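Local coordinates for protein thermotoga maritima TmcAL (Thermotoga maritima, PDB 5Y0T) that belongs to the HIGH nucleotidyl transferase family of the HUP clan and holds adenosine-5'-rp-alpha-thio-triphosphate in a pocket of its nucleotide-binding fold, at residues R44-V49 / A212-M217; L216-R221 / F249-G254; E243-V248 / M400-V405. One frame throughout, in Å; residues are numbered along the deposited sequence.

Contact 1. Residues R44-V49 / A212-M217; sequences RGEPAV and AIRNLM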
ATOM      1  N   ARG A  44       8.695  19.236   0.481  1.00 22.90           N
ATOM      2  CA  ARG A  44       9.891  18.447   0.167  1.00 35.67           C
ATOM      3  C   ARG A  44       9.616  16.939   0.065  1.00 28.82           C
ATOM      4  O   ARG A  44      10.538  16.157  -0.140  1.00 27.73           O
ATOM      5  CB  ARG A  44      10.973  18.672   1.231  1.00 45.94           C
ATOM      6  CG  ARG A  44      11.676  20.020   1.191  1.00 59.02           C
ATOM      7  CD  ARG A  44      12.465  20.252   2.487  1.00 70.79           C
ATOM      8  NE  ARG A  44      13.079  19.025   3.003  1.00 76.69           N
ATOM      9  CZ  ARG A  44      14.365  18.704   2.861  1.00 78.55           C
ATOM     10  NH1 ARG A  44      15.186  19.518   2.214  1.00 78.14           N
ATOM     11  NH2 ARG A  44      14.832  17.568   3.366  1.00 78.09           N
ATOM     12  N   GLY A  45       8.368  16.533   0.269  1.00 27.28           N
ATOM     13  CA  GLY A  45       8.012  15.120   0.249  1.00 22.46           C
ATOM     14  C   GLY A  45       8.300  14.380   1.554  1.00 28.54           C
ATOM     15  O   GLY A  45       8.518  13.175   1.565  1.00 26.93           O
ATOM     16  N   GLU A  46       8.306  15.105   2.665  1.00 25.86           N
ATOM     17  CA  GLU A  46       8.531  14.494   3.977  1.00 28.64           C
ATOM     18  C   GLU A  46       7.283  14.673   4.823  1.00 27.51           C
ATOM     19  O   GLU A  46       6.488  15.563   4.544  1.00 24.96           O
ATOM     20  CB  GLU A  46       9.723  15.132   4.686  1.00 26.68           C
ATOM     21  CG  GLU A  46      11.064  14.932   3.987  1.00 31.38           C
ATOM     22  CD  GLU A  46      12.228  15.314   4.871  1.00 34.40           C
ATOM     23  OE1 GLU A  46      12.511  14.562   5.830  1.00 35.95           O
ATOM     24  OE2 GLU A  46      12.862  16.362   4.601  1.00 38.30           O
ATOM     25  N   PRO A  47       7.106  13.828   5.849  1.00 28.32           N
ATOM     26  CA  PRO A  47       6.047  14.109   6.823  1.00 21.67           C
ATOM     27  C   PRO A  47       6.442  15.286   7.692  1.00 21.83           C
ATOM     28  O   PRO A  47       7.638  15.518   7.896  1.00 20.74           O
ATOM     29  CB  PRO A  47       5.973  12.832   7.661  1.00 16.95           C
ATOM     30  CG  PRO A  47       7.371  12.245   7.565  1.00 24.52           C
ATOM     31  CD  PRO A  47       7.877  12.618   6.187  1.00 28.21           C
ATOM     32  N   ALA A  48       5.455  16.002   8.217  1.00 22.30           N
ATOM     33  CA  ALA A  48       5.727  17.010   9.225  1.00 19.84           C
ATOM     34  C   ALA A  48       6.211  16.276  10.461  1.00 22.56           C
ATOM     35  O   ALA A  48       5.778  15.144  10.742  1.00 19.01           O
ATOM     36  CB  ALA A  48       4.489  17.833   9.506  1.00 22.78           C
ATOM     37  N   VAL A  49       7.132  16.875  11.195  1.00 17.49           N
ATOM     38  CA  VAL A  49       7.740  16.132  12.283  1.00 23.39           C
ATOM     39  C   VAL A  49       6.744  15.971  13.454  1.00 21.28           C
ATOM     40  O   VAL A  49       6.830  15.005  14.216  1.00 27.03           O
ATOM     41  CB  VAL A  49       9.068  16.792  12.731  1.00 20.11           C
ATOM     42  CG1 VAL A  49       8.826  18.169  13.400  1.00 17.56           C
ATOM     43  CG2 VAL A  49       9.848  15.838  13.623  1.00 26.58           C
ATOM     44  N   ALA A 212      17.843  21.221   9.305  1.00 24.33           N
ATOM     45  CA  ALA A 212      18.900  21.004  10.294  1.00 28.54           C
ATOM     46  C   ALA A 212      18.290  20.646  11.658  1.00 27.06           C
ATOM     47  O   ALA A 212      18.779  19.761  12.355  1.00 28.89           O
ATOM     48  CB  ALA A 212      19.798  22.239  10.410  1.00 24.52           C
ATOM     49  N   ILE A 213      17.208  21.325  12.023  1.00 24.29           N
ATOM     50  CA  ILE A 213      16.605  21.113  13.337  1.00 22.84           C
ATOM     51  C   ILE A 213      15.993  19.723  13.441  1.00 24.98           C
ATOM     52  O   ILE A 213      16.106  19.057  14.477  1.00 27.30           O
ATOM     53  CB  ILE A 213      15.553  22.195  13.646  1.00 23.41           C
ATOM     54  CG1 ILE A 213      16.248  23.556  13.751  1.00 24.67           C
ATOM     55  CG2 ILE A 213      14.811  21.890  14.954  1.00 22.95           C
ATOM     56  CD1 ILE A 213      15.268  24.709  13.697  1.00 22.41           C
ATOM     57  N   ARG A 214      15.365  19.271  12.364  1.00 26.60           N
ATOM     58  CA  ARG A 214      14.843  17.913  12.346  1.00 26.62           C
ATOM     59  C   ARG A 214      15.990  16.911  12.495  1.00 28.48           C
ATOM     60  O   ARG A 214      15.834  15.876  13.135  1.00 26.49           O
ATOM     61  CB  ARG A 214      14.044  17.654  11.065  1.00 23.60           C
ATOM     62  CG  ARG A 214      12.725  18.432  11.011  1.00 24.73           C
ATOM     63  CD  ARG A 214      11.767  17.879   9.941  1.00 24.42           C
ATOM     64  NE  ARG A 214      12.388  17.828   8.615  1.00 27.65           N
ATOM     65  CZ  ARG A 214      12.472  18.857   7.774  1.00 26.69           C
ATOM     66  NH1 ARG A 214      11.990  20.041   8.110  1.00 25.04           N
ATOM     67  NH2 ARG A 214      13.052  18.699   6.591  1.00 29.52           N
ATOM     68  N   ASN A 215      17.154  17.218  11.930  1.00 27.08           N
ATOM     69  CA  ASN A 215      18.293  16.321  12.088  1.00 27.67           C
ATOM     70  C   ASN A 215      18.843  16.350  13.509  1.00 34.06           C
ATOM     71  O   ASN A 215      19.340  15.336  14.011  1.00 26.77           O
ATOM     72  CB  ASN A 215      19.409  16.661  11.087  1.00 31.88           C
ATOM     73  CG  ASN A 215      19.090  16.174   9.690  1.00 34.96           C
ATOM     74  OD1 ASN A 215      18.215  15.327   9.508  1.00 37.00           O
ATOM     75  ND2 ASN A 215      19.798  16.697   8.697  1.00 35.75           N
ATOM     76  N   LEU A 216      18.757  17.511  14.155  1.00 29.73           N
ATOM     77  CA  LEU A 216      19.124  17.606  15.564  1.00 27.62           C
ATOM     78  C   LEU A 216      18.213  16.717  16.412  1.00 29.64           C
ATOM     79  O   LEU A 216      18.681  16.054  17.336  1.00 32.81           O
ATOM     80  CB  LEU A 216      19.058  19.054  16.054  1.00 26.04           C
ATOM     81  CG  LEU A 216      20.135  20.022  15.555  1.00 27.75           C
ATOM     82  CD1 LEU A 216      19.808  21.434  15.995  1.00 32.67           C
ATOM     83  CD2 LEU A 216      21.532  19.616  16.046  1.00 30.62           C
ATOM     84  N   MET A 217      16.917  16.702  16.104  1.00 24.39           N
ATOM     85  CA  MET A 217      15.999  15.791  16.802  1.00 25.55           C
ATOM     86  C   MET A 217      16.409  14.325  16.633  1.00 30.91           C
ATOM     87  O   MET A 217      16.478  13.596  17.625  1.00 33.65           O
ATOM     88  CB  MET A 217      14.573  15.986  16.315  1.00 22.66           C
ATOM     89  CG  MET A 217      13.996  17.373  16.650  1.00 24.78           C
ATOM     90  SD  MET A 217      12.301  17.448  16.069  1.00 30.23           S
ATOM     91  CE  MET A 217      12.097  19.204  15.776  1.00 33.93           C
TER
HETATM   92  O   HOH W   1      14.057  15.783   7.557  1.00 26.74           O

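Contact 2. Residues L216-R221 / F249-G254; sequences LMREKR and FLENMG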
ATOM      1  N   LEU A 216      18.757  17.511  14.155  1.00 29.73           N
ATOM      2  CA  LEU A 216      19.124  17.606  15.564  1.00 27.62           C
ATOM      3  C   LEU A 216      18.213  16.717  16.412  1.00 29.64           C
ATOM      4  O   LEU A 216      18.681  16.054  17.336  1.00 32.81           O
ATOM      5  CB  LEU A 216      19.058  19.054  16.054  1.00 26.04           C
ATOM      6  CG  LEU A 216      20.135  20.022  15.555  1.00 27.75           C
ATOM      7  CD1 LEU A 216      19.808  21.434  15.995  1.00 32.67           C
ATOM      8  CD2 LEU A 216      21.532  19.616  16.046  1.00 30.62           C
ATOM      9  N   MET A 217      16.917  16.702  16.104  1.00 24.39           N
ATOM     10  CA  MET A 217      15.999  15.791  16.802  1.00 25.55           C
ATOM     11  C   MET A 217      16.409  14.325  16.633  1.00 30.91           C
ATOM     12  O   MET A 217      16.478  13.596  17.625  1.00 33.65           O
ATOM     13  CB  MET A 217      14.573  15.986  16.315  1.00 22.66           C
ATOM     14  CG  MET A 217      13.996  17.373  16.650  1.00 24.78           C
ATOM     15  SD  MET A 217      12.301  17.448  16.069  1.00 30.23           S
ATOM     16  CE  MET A 217      12.097  19.204  15.776  1.00 33.93           C
ATOM     17  N   ARG A 218      16.683  13.905  15.394  1.00 29.27           N
ATOM     18  CA  ARG A 218      17.182  12.543  15.116  1.00 31.88           C
ATOM     19  C   ARG A 218      18.372  12.160  15.985  1.00 37.61           C
ATOM     20  O   ARG A 218      18.460  11.033  16.485  1.00 36.95           O
ATOM     21  CB  ARG A 218      17.590  12.386  13.645  1.00 33.08           C
ATOM     22  CG  ARG A 218      16.434  12.406  12.648  1.00 28.43           C
ATOM     23  CD  ARG A 218      16.943  12.253  11.213  1.00 26.82           C
ATOM     24  NE  ARG A 218      15.852  11.961  10.280  1.00 29.80           N
ATOM     25  CZ  ARG A 218      15.186  12.876   9.578  1.00 33.55           C
ATOM     26  NH1 ARG A 218      15.506  14.157   9.689  1.00 31.10           N
ATOM     27  NH2 ARG A 218      14.200  12.509   8.757  1.00 26.88           N
ATOM     28  N   GLU A 219      19.290  13.105  16.161  1.00 35.14           N
ATOM     29  CA  GLU A 219      20.504  12.866  16.927  1.00 34.29           C
ATOM     30  C   GLU A 219      20.265  13.079  18.412  1.00 37.39           C
ATOM     31  O   GLU A 219      21.200  13.010  19.218  1.00 35.72           O
ATOM     32  CB  GLU A 219      21.630  13.778  16.452  1.00 38.56           C
ATOM     33  CG  GLU A 219      22.044  13.541  15.019  1.00 48.58           C
ATOM     34  CD  GLU A 219      23.158  14.464  14.589  1.00 59.33           C
ATOM     35  OE1 GLU A 219      24.031  14.773  15.428  1.00 66.24           O
ATOM     36  OE2 GLU A 219      23.160  14.882  13.413  1.00 61.61           O
ATOM     37  N   LYS A 220      19.016  13.379  18.753  1.00 33.67           N
ATOM     38  CA  LYS A 220      18.617  13.635  20.128  1.00 39.83           C
ATOM     39  C   LYS A 220      19.449  14.732  20.778  1.00 43.37           C
ATOM     40  O   LYS A 220      19.804  14.633  21.954  1.00 40.59           O
ATOM     41  CB  LYS A 220      18.700  12.341  20.946  1.00 44.83           C
ATOM     42  CG  LYS A 220      17.605  11.349  20.581  1.00 43.20           C
ATOM     43  CD  LYS A 220      18.118   9.923  20.549  1.00 52.67           C
ATOM     44  CE  LYS A 220      17.002   8.959  20.150  1.00 51.70           C
ATOM     45  NZ  LYS A 220      15.901   8.950  21.152  1.00 56.73           N
ATOM     46  N   ARG A 221      19.746  15.794  20.031  1.00 38.85           N
ATOM     47  CA  ARG A 221      20.432  16.899  20.665  1.00 38.64           C
ATOM     48  C   ARG A 221      19.367  17.922  21.007  1.00 42.03           C
ATOM     49  O   ARG A 221      19.168  18.908  20.296  1.00 37.60           O
ATOM     50  CB  ARG A 221      21.482  17.479  19.711  1.00 36.38           C
ATOM     51  CG  ARG A 221      22.573  16.480  19.296  1.00 36.18           C
ATOM     52  CD  ARG A 221      23.204  16.825  17.943  1.00 38.81           C
ATOM     53  NE  ARG A 221      24.021  18.043  17.962  1.00 42.11           N
ATOM     54  CZ  ARG A 221      24.693  18.516  16.910  1.00 46.30           C
ATOM     55  NH1 ARG A 221      24.656  17.885  15.738  1.00 42.77           N
ATOM     56  NH2 ARG A 221      25.409  19.625  17.023  1.00 44.68           N
ATOM     57  N   PHE A 249       9.302  10.766  11.297  1.00 18.66           N
ATOM     58  CA  PHE A 249      10.327  10.995  10.268  1.00 18.99           C
ATOM     59  C   PHE A 249      10.015  10.195   9.008  1.00 21.76           C
ATOM     60  O   PHE A 249       9.338   9.170   9.067  1.00 21.78           O
ATOM     61  CB  PHE A 249      11.729  10.621  10.768  1.00 21.67           C
ATOM     62  CG  PHE A 249      12.232  11.469  11.909  1.00 27.30           C
ATOM     63  CD1 PHE A 249      12.428  12.834  11.746  1.00 29.17           C
ATOM     64  CD2 PHE A 249      12.529  10.897  13.141  1.00 24.80           C
ATOM     65  CE1 PHE A 249      12.905  13.614  12.794  1.00 29.85           C
ATOM     66  CE2 PHE A 249      13.000  11.670  14.193  1.00 26.65           C
ATOM     67  CZ  PHE A 249      13.188  13.040  14.014  1.00 22.31           C
ATOM     68  N   LEU A 250      10.510  10.663   7.869  1.00 23.24           N
ATOM     69  CA  LEU A 250      10.280   9.959   6.607  1.00 24.81           C
ATOM     70  C   LEU A 250      10.759   8.518   6.669  1.00 21.98           C
ATOM     71  O   LEU A 250      10.128   7.617   6.122  1.00 22.59           O
ATOM     72  CB  LEU A 250      10.982  10.676   5.461  1.00 26.57           C
ATOM     73  CG  LEU A 250      10.773  10.045   4.086  1.00 31.18           C
ATOM     74  CD1 LEU A 250       9.312  10.009   3.730  1.00 29.92           C
ATOM     75  CD2 LEU A 250      11.567  10.833   3.055  1.00 31.41           C
ATOM     76  N   GLU A 251      11.870   8.292   7.354  1.00 22.77           N
ATOM     77  CA  GLU A 251      12.430   6.948   7.384  1.00 24.37           C
ATOM     78  C   GLU A 251      11.491   5.985   8.127  1.00 23.62           C
ATOM     79  O   GLU A 251      11.502   4.775   7.854  1.00 27.00           O
ATOM     80  CB  GLU A 251      13.836   6.959   8.000  1.00 26.25           C
ATOM     81  CG  GLU A 251      13.913   7.496   9.414  1.00 33.39           C
ATOM     82  CD  GLU A 251      14.377   8.942   9.486  1.00 35.05           C
ATOM     83  OE1 GLU A 251      14.101   9.725   8.545  1.00 26.21           O
ATOM     84  OE2 GLU A 251      15.018   9.290  10.502  1.00 31.89           O
ATOM     85  N   ASN A 252      10.646   6.510   9.019  1.00 25.96           N
ATOM     86  CA  ASN A 252       9.623   5.679   9.669  1.00 24.01           C
ATOM     87  C   ASN A 252       8.605   5.152   8.646  1.00 24.20           C
ATOM     88  O   ASN A 252       8.002   4.094   8.841  1.00 25.47           O
ATOM     89  CB  ASN A 252       8.868   6.451  10.777  1.00 24.00           C
ATOM     90  CG  ASN A 252       9.801   7.068  11.820  1.00 29.70           C
ATOM     91  OD1 ASN A 252       9.579   8.186  12.273  1.00 31.19           O
ATOM     92  ND2 ASN A 252      10.838   6.338  12.203  1.00 29.58           N
ATOM     93  N   MET A 253       8.410   5.899   7.565  1.00 21.01           N
ATOM     94  CA  MET A 253       7.485   5.486   6.509  1.00 21.16           C
ATOM     95  C   MET A 253       8.169   4.717   5.381  1.00 22.95           C
ATOM     96  O   MET A 253       7.519   4.298   4.423  1.00 20.00           O
ATOM     97  CB  MET A 253       6.788   6.696   5.907  1.00 22.66           C
ATOM     98  CG  MET A 253       5.909   7.430   6.882  1.00 24.21           C
ATOM     99  SD  MET A 253       5.355   9.013   6.240  1.00 23.62           S
ATOM    100  CE  MET A 253       4.272   9.457   7.600  1.00 17.23           C
ATOM    101  N   GLY A 254       9.482   4.573   5.477  1.00 22.13           N
ATOM    102  CA  GLY A 254      10.260   4.070   4.362  1.00 20.33           C
ATOM    103  C   GLY A 254       9.892   2.650   3.948  1.00 27.58           C
ATOM    104  O   GLY A 254       9.724   2.368   2.756  1.00 25.08           O
TER
HETATM  105  O   HOH W   2      11.441  13.486   7.890  1.00 20.93           O

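Contact 3. Residues E243-V248 / M400-V405; sequences EGRGPV and MFFPSV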
ATOM      1  N   GLU A 243       3.589  12.298  24.509  1.00 25.09           N
ATOM      2  CA  GLU A 243       2.383  11.490  24.312  1.00 21.47           C
ATOM      3  C   GLU A 243       2.517  10.464  23.189  1.00 25.80           C
ATOM      4  O   GLU A 243       1.565   9.750  22.895  1.00 26.84           O
ATOM      5  CB  GLU A 243       1.184  12.393  24.035  1.00 22.54           C
ATOM      6  CG  GLU A 243       0.803  13.265  25.228  1.00 29.09           C
ATOM      7  CD  GLU A 243      -0.475  14.047  24.999  1.00 34.43           C
ATOM      8  OE1 GLU A 243      -1.455  13.481  24.460  1.00 31.70           O
ATOM      9  OE2 GLU A 243      -0.496  15.238  25.351  1.00 36.25           O
ATOM     10  N   GLY A 244       3.682  10.416  22.547  1.00 22.02           N
ATOM     11  CA  GLY A 244       3.960   9.427  21.518  1.00 24.02           C
ATOM     12  C   GLY A 244       3.389   9.782  20.155  1.00 25.66           C
ATOM     13  O   GLY A 244       3.147   8.906  19.332  1.00 20.97           O
ATOM     14  N   ARG A 245       3.112  11.062  19.944  1.00 22.33           N
ATOM     15  CA  ARG A 245       2.663  11.553  18.646  1.00 22.51           C
ATOM     16  C   ARG A 245       3.795  12.209  17.849  1.00 22.53           C
ATOM     17  O   ARG A 245       3.566  12.841  16.827  1.00 25.15           O
ATOM     18  CB  ARG A 245       1.478  12.509  18.812  1.00 23.00           C
ATOM     19  CG  ARG A 245       0.176  11.772  19.204  1.00 26.70           C
ATOM     20  CD  ARG A 245      -1.055  12.682  19.066  1.00 25.51           C
ATOM     21  NE  ARG A 245      -0.851  13.883  19.855  1.00 21.56           N
ATOM     22  CZ  ARG A 245      -1.152  14.000  21.139  1.00 28.27           C
ATOM     23  NH1 ARG A 245      -1.727  12.984  21.797  1.00 24.51           N
ATOM     24  NH2 ARG A 245      -0.871  15.139  21.765  1.00 23.02           N
ATOM     25  N   GLY A 246       5.014  12.123  18.358  1.00 24.44           N
ATOM     26  CA  GLY A 246       6.158  12.561  17.574  1.00 23.06           C
ATOM     27  C   GLY A 246       7.450  12.077  18.192  1.00 22.03           C
ATOM     28  O   GLY A 246       7.433  11.504  19.268  1.00 22.37           O
ATOM     29  N   PRO A 247       8.583  12.296  17.509  1.00 22.00           N
ATOM     30  CA  PRO A 247       8.654  12.902  16.182  1.00 24.40           C
ATOM     31  C   PRO A 247       8.267  11.880  15.135  1.00 27.32           C
ATOM     32  O   PRO A 247       8.351  10.688  15.405  1.00 24.94           O
ATOM     33  CB  PRO A 247      10.129  13.303  16.050  1.00 24.51           C
ATOM     34  CG  PRO A 247      10.854  12.272  16.882  1.00 31.05           C
ATOM     35  CD  PRO A 247       9.911  11.922  18.031  1.00 23.22           C
ATOM     36  N   VAL A 248       7.822  12.339  13.977  1.00 21.38           N
ATOM     37  CA  VAL A 248       7.552  11.449  12.856  1.00 21.24           C
ATOM     38  C   VAL A 248       8.558  11.771  11.759  1.00 23.37           C
ATOM     39  O   VAL A 248       8.672  12.929  11.349  1.00 23.74           O
ATOM     40  CB  VAL A 248       6.116  11.616  12.316  1.00 20.20           C
ATOM     41  CG1 VAL A 248       5.911  10.742  11.064  1.00 18.16           C
ATOM     42  CG2 VAL A 248       5.086  11.268  13.403  1.00 16.24           C
ATOM     43  N   MET A 400      -0.711   6.485  11.590  1.00 21.34           N
ATOM     44  CA  MET A 400      -0.189   5.117  11.796  1.00 19.33           C
ATOM     45  C   MET A 400       1.294   5.131  12.168  1.00 18.59           C
ATOM     46  O   MET A 400       1.840   4.120  12.629  1.00 22.01           O
ATOM     47  CB  MET A 400      -0.392   4.257  10.549  1.00 18.90           C
ATOM     48  CG  MET A 400      -1.786   3.630  10.438  1.00 19.82           C
ATOM     49  SD  MET A 400      -2.229   2.694  11.914  1.00 24.75           S
ATOM     50  CE  MET A 400      -0.993   1.368  11.911  1.00 20.39           C
ATOM     51  N   PHE A 401       1.962   6.250  11.902  1.00 16.60           N
ATOM     52  CA  PHE A 401       3.394   6.370  12.204  1.00 21.61           C
ATOM     53  C   PHE A 401       3.730   7.153  13.474  1.00 23.82           C
ATOM     54  O   PHE A 401       4.908   7.358  13.778  1.00 21.14           O
ATOM     55  CB  PHE A 401       4.114   6.948  10.986  1.00 21.70           C
ATOM     56  CG  PHE A 401       3.950   6.085   9.774  1.00 19.84           C
ATOM     57  CD1 PHE A 401       4.833   5.043   9.530  1.00 22.89           C
ATOM     58  CD2 PHE A 401       2.862   6.258   8.933  1.00 18.71           C
ATOM     59  CE1 PHE A 401       4.662   4.204   8.437  1.00 23.86           C
ATOM     60  CE2 PHE A 401       2.673   5.436   7.834  1.00 17.79           C
ATOM     61  CZ  PHE A 401       3.588   4.401   7.579  1.00 20.12           C
ATOM     62  N   PHE A 402       2.703   7.591  14.205  1.00 22.17           N
ATOM     63  CA  PHE A 402       2.896   8.018  15.589  1.00 20.76           C
ATOM     64  C   PHE A 402       3.666   6.916  16.304  1.00 19.23           C
ATOM     65  O   PHE A 402       3.306   5.742  16.186  1.00 21.15           O
ATOM     66  CB  PHE A 402       1.563   8.238  16.318  1.00 21.32           C
ATOM     67  CG  PHE A 402       0.816   9.479  15.923  1.00 22.19           C
ATOM     68  CD1 PHE A 402       1.481  10.647  15.575  1.00 24.02           C
ATOM     69  CD2 PHE A 402      -0.577   9.483  15.947  1.00 24.03           C
ATOM     70  CE1 PHE A 402       0.777  11.812  15.256  1.00 23.40           C
ATOM     71  CE2 PHE A 402      -1.295  10.632  15.604  1.00 19.33           C
ATOM     72  CZ  PHE A 402      -0.607  11.802  15.255  1.00 22.57           C
ATOM     73  N   PRO A 403       4.721   7.279  17.050  1.00 19.17           N
ATOM     74  CA  PRO A 403       5.541   6.270  17.730  1.00 21.38           C
ATOM     75  C   PRO A 403       4.741   5.364  18.673  1.00 24.83           C
ATOM     76  O   PRO A 403       5.045   4.186  18.741  1.00 22.93           O
ATOM     77  CB  PRO A 403       6.561   7.118  18.500  1.00 25.63           C
ATOM     78  CG  PRO A 403       6.756   8.320  17.589  1.00 23.61           C
ATOM     79  CD  PRO A 403       5.351   8.616  17.076  1.00 20.82           C
ATOM     80  N   SER A 404       3.741   5.890  19.370  1.00 22.85           N
ATOM     81  CA  SER A 404       2.980   5.068  20.309  1.00 25.42           C
ATOM     82  C   SER A 404       1.696   4.576  19.664  1.00 21.65           C
ATOM     83  O   SER A 404       0.902   5.362  19.153  1.00 21.85           O
ATOM     84  CB  SER A 404       2.676   5.851  21.587  1.00 28.97           C
ATOM     85  OG  SER A 404       3.884   6.170  22.267  1.00 27.07           O
ATOM     86  N   VAL A 405       1.504   3.265  19.677  1.00 22.61           N
ATOM     87  CA  VAL A 405       0.313   2.652  19.087  1.00 19.07           C
ATOM     88  C   VAL A 405      -0.991   3.150  19.741  1.00 21.53           C
ATOM     89  O   VAL A 405      -2.047   3.167  19.105  1.00 23.01           O
ATOM     90  CB  VAL A 405       0.403   1.100  19.187  1.00 23.14           C
ATOM     91  CG1 VAL A 405       0.304   0.650  20.642  1.00 23.28           C
ATOM     92  CG2 VAL A 405      -0.667   0.435  18.333  1.00 31.86           C
TER

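Contact 1. Residues R44-V49 / A212-M217
A salt-bridge network close to the ligand pocket ties the loop between strand 32-38 and helix 52-61 to helix 210-218; the side chain of Arg214 lies about 6 Å from the bound adenosine-5'-rp-alpha-thio-triphosphate. Glu46, extended beyond CG, supplies the central carboxylate. Its OE2 accepts the strongest bond from Arg44 NH2, at 2.6 Å and 160°; this donor meets the oxygen from above the carboxylate plane, while OE2 itself stays in the guanidinium plane. Arg44 NE adds a weak second bond. From the helix, Arg214 NH2 reaches the same OE2 at 3.1 Å, but the angle of 131° marks a weak hydrogen bond within the salt bridge, and the carboxylate and guanidinium planes stand 80° apart. Water 1 completes the link, donating to Glu46 OE1 (2.6 Å) and accepting from Arg214 NE (2.8 Å), while Arg214 NH1 bonds to Asn11 O. Beside this polar set, Val49 CG2 meets Met217 SD tip to tip at 3.8 Å. Arg44 NE and Arg214 NH2 approach to 3.6 Å, and the buried Glu46 OE2 is shared by both guanidinium groups, which would offset their repulsion and probably favours the ionised carboxylate.

Contact 2. Residues L216-R221 / F249-G254
Ionic pairing comes first: Arg218, its chain extended from CG to NE, grips Glu251 side-on with two nitrogens. NE donates to Glu251 OE2 and NH2 donates to Glu251 OE1, both at 2.8 Å and both nearly straight. Each oxygen uses its syn lone pair, and the two flat groups are only 22° apart, so the pair is nearly coplanar. Glu251 attains this pose with CG in the crowded position between N and C (chi1 59°) and a bend at chi2. A long, weak ion pair also relates Arg218 NH2 to Glu46.

Aromatic contact runs along the same arginine. Arg218 CG sits over a face of the Phe249 ring, 3.7 Å from its centroid, a CH-pi contact. Farther out, Phe249 CD1 lies 3.4 Å above the centre of the guanidinium plane, which tilts 31° from the ring. Met217 CB comes in at the ring's edge, 4.0 Å from Phe249 CZ.

Of the remaining hydrogen bonds, water 2 accepts from Leu250 N at 3.0 Å and weakly from Arg218 NH2, and Phe249 N donates to Asn252 OD1 at 2.8 Å. Helix 210-218 stops just beyond Arg218 in a Schellman motif, with Lys220 at positive phi. The whole is thus a bidentate arginine-glutamate salt bridge with a phenylalanine against one face of the arginine, placed at a helix C-terminus.

Contact 3. Residues E243-V248 / M400-V405
Positive phi at Gly244 (81°) turns the chain out of helix 231-242, and the first torsion of Arg245 (chi1 -72°, CG anti to the carbonyl carbon) lays its chain along the Phe402 ring. The glycine closes a Schellman motif after the helix, and the 243-248 loop packs on the one between helices 381-399 and 412-415. Phe402 also holds its CG anti to the carbonyl carbon. The two side chains lie alongside each other and point the same way.

The arginine's aliphatic part covers one ring face. Arg245 CG stands 3.8 Å from the Phe402 centroid, almost exactly on the ring normal, a CH-pi contact, while Arg245 CB is 3.7 Å from Phe402 CE1. With the chain bent at chi3, the guanidinium plane stands nearly perpendicular to the ring. Its polar end is held within its own segment by Glu243, where Arg245 NH1 forms a salt bridge with Glu243 OE1 at 2.7 Å, and outside it by Gln407, bonded to NH1, and Glu240, paired with NH2.

One backbone hydrogen bond joins the loops. Ser404 N donates to Gly244 O at 3.1 Å and 170°, in the carbonyl plane and on a lone pair. Pro403 CD crowds in beside it, 3.2 Å from the same Gly244 O. Ser404 OG is 3.3 Å from Gly244 CA, on the side where a CB would collide with that hydroxyl, so the close fit is consistent with glycine for steric reasons as well as for its positive phi.

Farther along, the peptide before Pro247 is cis, and Pro403 CG rests near the carbonyl oxygens of Gly246 and Pro247. Beyond the contact, Met400 packs on Ser259 of the second subunit. At the far end, Val248 crosses Phe401 at about a right angle, its CG1 4.2 Å from Phe401 CB.

How the contacts relate
The three contacts form one continuous patch on the same side of the chain's centre. Contact 1 and contact 2 lie about 7 Å apart between centres, contacts 2 and 3 about 12 Å, and contacts 1 and 3 about 14 Å. Helix 210-218 serves the first two, which share Leu216 and Met217, and the loop from helix 231-242 to helix 254-261 serves contacts 2 and 3, whose segments alternate along the chain. Contact 1 closes before contact 3 opens, yet a probable hydrogen bond, Val49 O to Val248 N (2.9 Å), connects them, and Pro47 packs on Leu250. Loops distant in sequence are thereby joined outward from the ligand pocket toward the subunit interface.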